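PDB 4N3O: putative D-glycero-D-manno-heptose 7-phosphate kinase from Campylobacter jejuni subsp. jejuni, which phosphorylates D-glycero-alpha-D-manno-heptose 7-phosphate at C-1 with ATP, giving the 1,7-bisphosphate used in making GDP-heptose for the capsule polysaccharide. Local coordinates for residues Y34-C46 with V327-S339. Sequence-based numbering, arbitrary orientation.
Sequences YVLNATISLYIHC and VQDFSFTKEGVKS
Ser41, at the corner between two strands, meets Ser331 twice: its short side chain, chi1 63°, brings OG up to accept a hydrogen bond from Ser331 N at 2.8 Å, while Ser41 N donates to Ser331 O (2.9 Å). A water links OG onward to Asp329 O. The two segments form a single antiparallel bridge, with Ile40 and Phe332 as its non-hydrogen-bonded pair. Beyond it Thr333 N reaches Thr39 O at 3.0 Å from above the carbonyl plane, and a water donates to both Thr39 O and Thr333 O. Threonine suits both places: Thr39 OG1 and Thr333 OG1 share a hydrogen bond of 2.8 Å, and Thr333 also offers its methyl CG2 to Tyr43 OH. Beta-branched Ile40 turns CG2 to both phenylalanines, 3.6 Å from Phe330 CD2 and 3.7 Å from Phe332 CD1. In this GHMP kinase, 327-339 passes from strand 326-327 of the antiparallel sheet to strand 338-341 of the mixed sheet, crossing the corner between strands 31-40 and 42-50. Next to Ser41, Leu42 CD2 packs on the Gln328 amide, whose NE2 donates almost straight (172°) to Asp329 O. Further out, Phe332 N donates to Glu199 OE2, Gly171 N bonds Thr39 OG1, and Phe172 meets the Phe332 ring edge-to-face.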
ATOM      1  N   TYR A  34       2.965  -5.250  27.446  1.00 69.75           N
ATOM      2  CA  TYR A  34       3.609  -5.076  26.151  1.00 63.30           C
ATOM      3  C   TYR A  34       2.609  -4.751  25.081  1.00 59.70           C
ATOM      4  O   TYR A  34       1.410  -4.933  25.249  1.00 59.88           O
ATOM      5  CB  TYR A  34       4.312  -6.365  25.713  1.00 64.62           C
ATOM      6  CG  TYR A  34       3.355  -7.429  25.207  1.00 64.61           C
ATOM      7  CD1 TYR A  34       2.788  -8.352  26.073  1.00 67.11           C
ATOM      8  CD2 TYR A  34       3.010  -7.502  23.853  1.00 63.74           C
ATOM      9  CE1 TYR A  34       1.911  -9.327  25.615  1.00 69.22           C
ATOM     10  CE2 TYR A  34       2.120  -8.470  23.386  1.00 64.80           C
ATOM     11  CZ  TYR A  34       1.577  -9.382  24.275  1.00 68.21           C
ATOM     12  OH  TYR A  34       0.700 -10.350  23.838  1.00 69.70           O
ATOM     13  N   VAL A  35       3.131  -4.275  23.965  1.00 58.83           N
ATOM     14  CA  VAL A  35       2.323  -4.008  22.805  1.00 57.16           C
ATOM     15  C   VAL A  35       3.227  -4.239  21.586  1.00 54.84           C
ATOM     16  O   VAL A  35       4.438  -3.935  21.610  1.00 51.84           O
ATOM     17  CB  VAL A  35       1.691  -2.585  22.822  1.00 59.50           C
ATOM     18  CG1 VAL A  35       2.752  -1.505  22.791  1.00 61.61           C
ATOM     19  CG2 VAL A  35       0.750  -2.393  21.644  1.00 60.34           C
ATOM     20  N   LEU A  36       2.648  -4.845  20.556  1.00 50.67           N
ATOM     21  CA  LEU A  36       3.342  -5.080  19.308  1.00 44.80           C
ATOM     22  C   LEU A  36       2.526  -4.384  18.271  1.00 43.04           C
ATOM     23  O   LEU A  36       1.390  -4.791  18.022  1.00 42.75           O
ATOM     24  CB  LEU A  36       3.405  -6.563  18.967  1.00 45.34           C
ATOM     25  CG  LEU A  36       3.884  -6.888  17.544  1.00 43.32           C
ATOM     26  CD1 LEU A  36       5.309  -6.418  17.336  1.00 43.29           C
ATOM     27  CD2 LEU A  36       3.774  -8.364  17.227  1.00 42.59           C
ATOM     28  N   ASN A  37       3.070  -3.316  17.686  1.00 40.05           N
ATOM     29  CA  ASN A  37       2.354  -2.626  16.629  1.00 38.99           C
ATOM     30  C   ASN A  37       3.218  -2.527  15.386  1.00 36.48           C
ATOM     31  O   ASN A  37       4.416  -2.866  15.403  1.00 33.93           O
ATOM     32  CB  ASN A  37       1.826  -1.285  17.091  1.00 40.42           C
ATOM     33  CG  ASN A  37       2.905  -0.405  17.616  1.00 46.14           C
ATOM     34  OD1 ASN A  37       4.032  -0.416  17.109  1.00 49.91           O
ATOM     35  ND2 ASN A  37       2.580   0.378  18.640  1.00 52.61           N
ATOM     36  N   ALA A  38       2.595  -2.099  14.300  1.00 33.83           N
ATOM     37  CA  ALA A  38       3.277  -2.051  13.027  1.00 32.15           C
ATOM     38  C   ALA A  38       2.619  -1.022  12.156  1.00 29.54           C
ATOM     39  O   ALA A  38       1.404  -0.978  12.079  1.00 30.62           O
ATOM     40  CB  ALA A  38       3.204  -3.421  12.365  1.00 30.57           C
ATOM     41  N   THR A  39       3.418  -0.188  11.508  1.00 28.50           N
ATOM     42  CA  THR A  39       2.851   0.833  10.635  1.00 29.01           C
ATOM     43  C   THR A  39       2.325   0.228   9.379  1.00 29.71           C
ATOM     44  O   THR A  39       2.832  -0.804   8.912  1.00 33.33           O
ATOM     45  CB  THR A  39       3.868   1.929  10.297  1.00 28.92           C
ATOM     46  OG1 THR A  39       5.083   1.339   9.833  1.00 36.13           O
ATOM     47  CG2 THR A  39       4.168   2.764  11.527  1.00 29.72           C
ATOM     48  N   ILE A  40       1.296   0.863   8.823  1.00 32.97           N
ATOM     49  CA  ILE A  40       0.681   0.399   7.586  1.00 32.04           C
ATOM     50  C   ILE A  40       0.556   1.499   6.555  1.00 32.49           C
ATOM     51  O   ILE A  40       0.694   2.670   6.874  1.00 31.83           O
ATOM     52  CB  ILE A  40      -0.669  -0.252   7.840  1.00 33.80           C
ATOM     53  CG1 ILE A  40      -1.605   0.700   8.589  1.00 37.72           C
ATOM     54  CG2 ILE A  40      -0.471  -1.522   8.637  1.00 35.07           C
ATOM     55  CD1 ILE A  40      -3.000   0.130   8.766  1.00 39.20           C
ATOM     56  N   SER A  41       0.243   1.096   5.325  1.00 33.30           N
ATOM     57  CA  SER A  41       0.183   1.988   4.162  1.00 35.40           C
ATOM     58  C   SER A  41      -1.067   2.870   4.064  1.00 35.09           C
ATOM     59  O   SER A  41      -1.623   3.029   2.992  1.00 36.44           O
ATOM     60  CB  SER A  41       0.320   1.144   2.867  1.00 34.13           C
ATOM     61  OG  SER A  41      -0.773   0.227   2.748  1.00 36.06           O
ATOM     62  N   LEU A  42      -1.513   3.411   5.189  1.00 34.37           N
ATOM     63  CA  LEU A  42      -2.658   4.314   5.239  1.00 34.53           C
ATOM     64  C   LEU A  42      -2.026   5.492   5.955  1.00 34.16           C
ATOM     65  O   LEU A  42      -1.418   5.335   7.007  1.00 32.61           O
ATOM     66  CB  LEU A  42      -3.820   3.711   6.016  1.00 36.02           C
ATOM     67  CG  LEU A  42      -4.359   2.398   5.449  1.00 38.71           C
ATOM     68  CD1 LEU A  42      -5.335   1.752   6.410  1.00 42.40           C
ATOM     69  CD2 LEU A  42      -5.025   2.619   4.113  1.00 40.74           C
ATOM     70  N   TYR A  43      -2.172   6.670   5.387  1.00 33.57           N
ATOM     71  CA  TYR A  43      -1.428   7.795   5.857  1.00 33.78           C
ATOM     72  C   TYR A  43      -2.186   9.074   6.116  1.00 33.70           C
ATOM     73  O   TYR A  43      -3.320   9.268   5.670  1.00 37.45           O
ATOM     74  CB  TYR A  43      -0.418   8.157   4.740  1.00 34.26           C
ATOM     75  CG  TYR A  43       0.525   7.060   4.278  1.00 33.01           C
ATOM     76  CD1 TYR A  43       1.717   6.824   4.945  1.00 31.78           C
ATOM     77  CD2 TYR A  43       0.258   6.303   3.120  1.00 34.22           C
ATOM     78  CE1 TYR A  43       2.602   5.848   4.512  1.00 34.18           C
ATOM     79  CE2 TYR A  43       1.144   5.309   2.683  1.00 31.20           C
ATOM     80  CZ  TYR A  43       2.318   5.106   3.377  1.00 32.93           C
ATOM     81  OH  TYR A  43       3.212   4.148   2.978  1.00 35.43           O
ATOM     82  N   ILE A  44      -1.487   9.956   6.812  1.00 33.17           N
ATOM     83  CA  ILE A  44      -1.905  11.326   7.029  1.00 35.69           C
ATOM     84  C   ILE A  44      -0.923  12.145   6.196  1.00 34.92           C
ATOM     85  O   ILE A  44       0.294  11.984   6.325  1.00 32.22           O
ATOM     86  CB  ILE A  44      -1.877  11.736   8.501  1.00 37.35           C
ATOM     87  CG1 ILE A  44      -3.080  11.081   9.178  1.00 40.45           C
ATOM     88  CG2 ILE A  44      -1.944  13.261   8.624  1.00 37.37           C
ATOM     89  CD1 ILE A  44      -3.300  11.474  10.605  1.00 43.21           C
ATOM     90  N   HIS A  45      -1.470  12.997   5.332  1.00 35.33           N
ATOM     91  CA  HIS A  45      -0.690  13.782   4.405  1.00 34.60           C
ATOM     92  C   HIS A  45      -0.718  15.220   4.859  1.00 33.46           C
ATOM     93  O   HIS A  45      -1.761  15.726   5.219  1.00 36.54           O
ATOM     94  CB  HIS A  45      -1.295  13.688   2.993  1.00 33.89           C
ATOM     95  CG  HIS A  45      -1.606  12.291   2.565  1.00 37.13           C
ATOM     96  ND1 HIS A  45      -0.728  11.526   1.832  1.00 37.55           N
ATOM     97  CD2 HIS A  45      -2.690  11.505   2.795  1.00 39.65           C
ATOM     98  CE1 HIS A  45      -1.256  10.331   1.624  1.00 39.45           C
ATOM     99  NE2 HIS A  45      -2.448  10.294   2.192  1.00 39.25           N
ATOM    100  N   CYS A  46       0.437  15.870   4.841  0.60 33.75           N
ATOM    101  CA  CYS A  46       0.547  17.273   5.225  0.60 36.59           C
ATOM    102  C   CYS A  46       1.361  18.050   4.214  0.60 37.50           C
ATOM    103  O   CYS A  46       2.402  17.583   3.761  0.60 37.73           O
ATOM    104  CB  CYS A  46       1.235  17.429   6.588  0.60 37.21           C
ATOM    105  SG  CYS A  46       0.336  16.701   7.972  0.60 37.57           S
ATOM    106  N   VAL A 327     -13.636  -3.188   2.660  1.00 44.04           N
ATOM    107  CA  VAL A 327     -12.352  -3.798   2.912  1.00 40.57           C
ATOM    108  C   VAL A 327     -11.274  -2.808   2.495  1.00 39.75           C
ATOM    109  O   VAL A 327     -11.375  -2.178   1.445  1.00 40.52           O
ATOM    110  CB  VAL A 327     -12.225  -5.120   2.116  1.00 43.89           C
ATOM    111  CG1 VAL A 327     -10.809  -5.659   2.161  1.00 42.11           C
ATOM    112  CG2 VAL A 327     -13.228  -6.146   2.653  1.00 43.49           C
ATOM    113  N   GLN A 328     -10.248  -2.661   3.326  1.00 39.78           N
ATOM    114  CA  GLN A 328      -9.162  -1.754   3.042  1.00 39.10           C
ATOM    115  C   GLN A 328      -7.863  -2.522   2.866  1.00 43.31           C
ATOM    116  O   GLN A 328      -7.341  -3.070   3.824  1.00 46.86           O
ATOM    117  CB  GLN A 328      -9.018  -0.745   4.181  1.00 41.63           C
ATOM    118  CG  GLN A 328      -7.869   0.235   4.018  1.00 43.31           C
ATOM    119  CD  GLN A 328      -8.064   1.166   2.829  1.00 45.16           C
ATOM    120  OE1 GLN A 328      -8.987   1.975   2.807  1.00 50.58           O
ATOM    121  NE2 GLN A 328      -7.190   1.065   1.851  1.00 47.67           N
ATOM    122  N   ASP A 329      -7.361  -2.584   1.635  1.00 46.88           N
ATOM    123  CA  ASP A 329      -6.084  -3.223   1.359  1.00 47.35           C
ATOM    124  C   ASP A 329      -4.999  -2.351   1.986  1.00 44.04           C
ATOM    125  O   ASP A 329      -5.159  -1.137   2.117  1.00 42.39           O
ATOM    126  CB  ASP A 329      -5.785  -3.309  -0.158  1.00 51.80           C
ATOM    127  CG  ASP A 329      -6.679  -4.313  -0.914  1.00 63.35           C
ATOM    128  OD1 ASP A 329      -7.470  -5.064  -0.285  1.00 62.18           O
ATOM    129  OD2 ASP A 329      -6.565  -4.355  -2.169  1.00 68.69           O
ATOM    130  N   PHE A 330      -3.887  -2.976   2.344  1.00 40.84           N
ATOM    131  CA  PHE A 330      -2.776  -2.277   2.926  1.00 38.88           C
ATOM    132  C   PHE A 330      -1.548  -3.162   2.927  1.00 37.14           C
ATOM    133  O   PHE A 330      -1.656  -4.353   2.766  1.00 35.59           O
ATOM    134  CB  PHE A 330      -3.100  -1.918   4.387  1.00 38.65           C
ATOM    135  CG  PHE A 330      -3.107  -3.094   5.298  1.00 37.87           C
ATOM    136  CD1 PHE A 330      -4.230  -3.871   5.430  1.00 37.67           C
ATOM    137  CD2 PHE A 330      -1.964  -3.431   6.030  1.00 41.54           C
ATOM    138  CE1 PHE A 330      -4.240  -4.968   6.283  1.00 41.54           C
ATOM    139  CE2 PHE A 330      -1.955  -4.537   6.872  1.00 42.59           C
ATOM    140  CZ  PHE A 330      -3.101  -5.306   7.000  1.00 44.06           C
ATOM    141  N   SER A 331      -0.390  -2.555   3.160  1.00 39.20           N
ATOM    142  CA  SER A 331       0.869  -3.274   3.334  1.00 39.05           C
ATOM    143  C   SER A 331       1.435  -2.785   4.659  1.00 37.35           C
ATOM    144  O   SER A 331       1.049  -1.719   5.138  1.00 33.45           O
ATOM    145  CB  SER A 331       1.891  -2.839   2.293  1.00 39.39           C
ATOM    146  OG  SER A 331       1.321  -2.739   1.027  1.00 52.72           O
ATOM    147  N   PHE A 332       2.360  -3.535   5.237  1.00 35.15           N
ATOM    148  CA  PHE A 332       3.089  -3.044   6.398  1.00 36.01           C
ATOM    149  C   PHE A 332       4.226  -2.219   5.823  1.00 36.62           C
ATOM    150  O   PHE A 332       4.818  -2.626   4.847  1.00 43.87           O
ATOM    151  CB  PHE A 332       3.636  -4.184   7.243  1.00 33.01           C
ATOM    152  CG  PHE A 332       2.567  -4.996   7.879  1.00 35.05           C
ATOM    153  CD1 PHE A 332       1.759  -4.442   8.876  1.00 35.57           C
ATOM    154  CD2 PHE A 332       2.349  -6.306   7.506  1.00 35.85           C
ATOM    155  CE1 PHE A 332       0.752  -5.175   9.473  1.00 33.75           C
ATOM    156  CE2 PHE A 332       1.346  -7.046   8.112  1.00 36.02           C
ATOM    157  CZ  PHE A 332       0.539  -6.473   9.095  1.00 35.50           C
ATOM    158  N   THR A 333       4.501  -1.043   6.373  1.00 39.35           N
ATOM    159  CA  THR A 333       5.605  -0.219   5.861  1.00 38.15           C
ATOM    160  C   THR A 333       6.810  -0.283   6.764  1.00 40.96           C
ATOM    161  O   THR A 333       6.684  -0.552   7.960  1.00 40.70           O
ATOM    162  CB  THR A 333       5.245   1.264   5.761  1.00 41.06           C
ATOM    163  OG1 THR A 333       4.950   1.774   7.072  1.00 38.21           O
ATOM    164  CG2 THR A 333       4.076   1.466   4.826  1.00 43.20           C
ATOM    165  N   LYS A 334       7.963   0.019   6.173  1.00 43.75           N
ATOM    166  CA  LYS A 334       9.265  -0.005   6.835  1.00 53.61           C
ATOM    167  C   LYS A 334       9.592   1.316   7.491  1.00 51.61           C
ATOM    168  O   LYS A 334      10.251   1.354   8.517  1.00 58.09           O
ATOM    169  CB  LYS A 334      10.363  -0.258   5.780  1.00 59.27           C
ATOM    170  CG  LYS A 334      10.254  -1.585   5.043  1.00 66.32           C
ATOM    171  CD  LYS A 334      11.010  -2.707   5.724  1.00 70.59           C
ATOM    172  CE  LYS A 334      12.506  -2.548   5.513  1.00 76.33           C
ATOM    173  NZ  LYS A 334      13.275  -3.674   6.101  1.00 85.39           N
ATOM    174  N   GLU A 335       9.164   2.400   6.860  1.00 51.70           N
ATOM    175  CA  GLU A 335       9.450   3.733   7.349  1.00 54.27           C
ATOM    176  C   GLU A 335       8.370   4.345   8.205  1.00 46.07           C
ATOM    177  O   GLU A 335       7.198   3.989   8.128  1.00 44.08           O
ATOM    178  CB  GLU A 335       9.666   4.706   6.164  1.00 62.77           C
ATOM    179  CG  GLU A 335      11.094   4.851   5.659  1.00 76.12           C
ATOM    180  CD  GLU A 335      11.245   6.016   4.671  1.00 86.42           C
ATOM    181  OE1 GLU A 335      10.591   5.995   3.601  1.00 95.78           O
ATOM    182  OE2 GLU A 335      12.036   6.947   4.956  1.00 86.99           O
ATOM    183  N   GLY A 336       8.794   5.322   8.991  1.00 44.31           N
ATOM    184  CA  GLY A 336       7.888   6.147   9.769  1.00 44.04           C
ATOM    185  C   GLY A 336       7.704   7.417   8.936  1.00 42.77           C
ATOM    186  O   GLY A 336       7.794   7.378   7.697  1.00 40.38           O
ATOM    187  N   VAL A 337       7.498   8.550   9.607  1.00 41.15           N
ATOM    188  CA  VAL A 337       7.268   9.808   8.915  1.00 39.12           C
ATOM    189  C   VAL A 337       8.370  10.153   7.918  1.00 39.68           C
ATOM    190  O   VAL A 337       9.546  10.019   8.222  1.00 39.37           O
ATOM    191  CB  VAL A 337       7.127  10.983   9.911  1.00 38.65           C
ATOM    192  CG1 VAL A 337       8.441  11.263  10.620  1.00 38.56           C
ATOM    193  CG2 VAL A 337       6.627  12.229   9.198  1.00 37.04           C
ATOM    194  N   LYS A 338       7.981  10.548   6.707  1.00 41.27           N
ATOM    195  CA  LYS A 338       8.969  11.001   5.727  1.00 43.14           C
ATOM    196  C   LYS A 338       8.581  12.417   5.281  1.00 36.81           C
ATOM    197  O   LYS A 338       7.430  12.802   5.367  1.00 35.34           O
ATOM    198  CB  LYS A 338       9.112  10.066   4.512  1.00 48.63           C
ATOM    199  CG  LYS A 338       7.992  10.109   3.483  1.00 53.88           C
ATOM    200  CD  LYS A 338       7.072   8.904   3.521  1.00 59.82           C
ATOM    201  CE  LYS A 338       7.769   7.705   2.905  1.00 59.97           C
ATOM    202  NZ  LYS A 338       6.860   6.538   2.845  1.00 60.25           N
ATOM    203  N   SER A 339       9.553  13.193   4.836  1.00 35.56           N
ATOM    204  CA  SER A 339       9.283  14.542   4.370  1.00 35.85           C
ATOM    205  C   SER A 339      10.179  14.889   3.228  1.00 35.01           C
ATOM    206  O   SER A 339      11.246  14.322   3.087  1.00 35.39           O
ATOM    207  CB  SER A 339       9.566  15.547   5.467  1.00 36.23           C
ATOM    208  OG  SER A 339      10.925  15.469   5.769  1.00 38.24           O
TER
HETATM  209  O   HOH W   1       5.200  -2.139   9.505  0.50 17.84           O
HETATM  210  O   HOH W   2      -3.083   0.851   1.437  1.00 45.99           O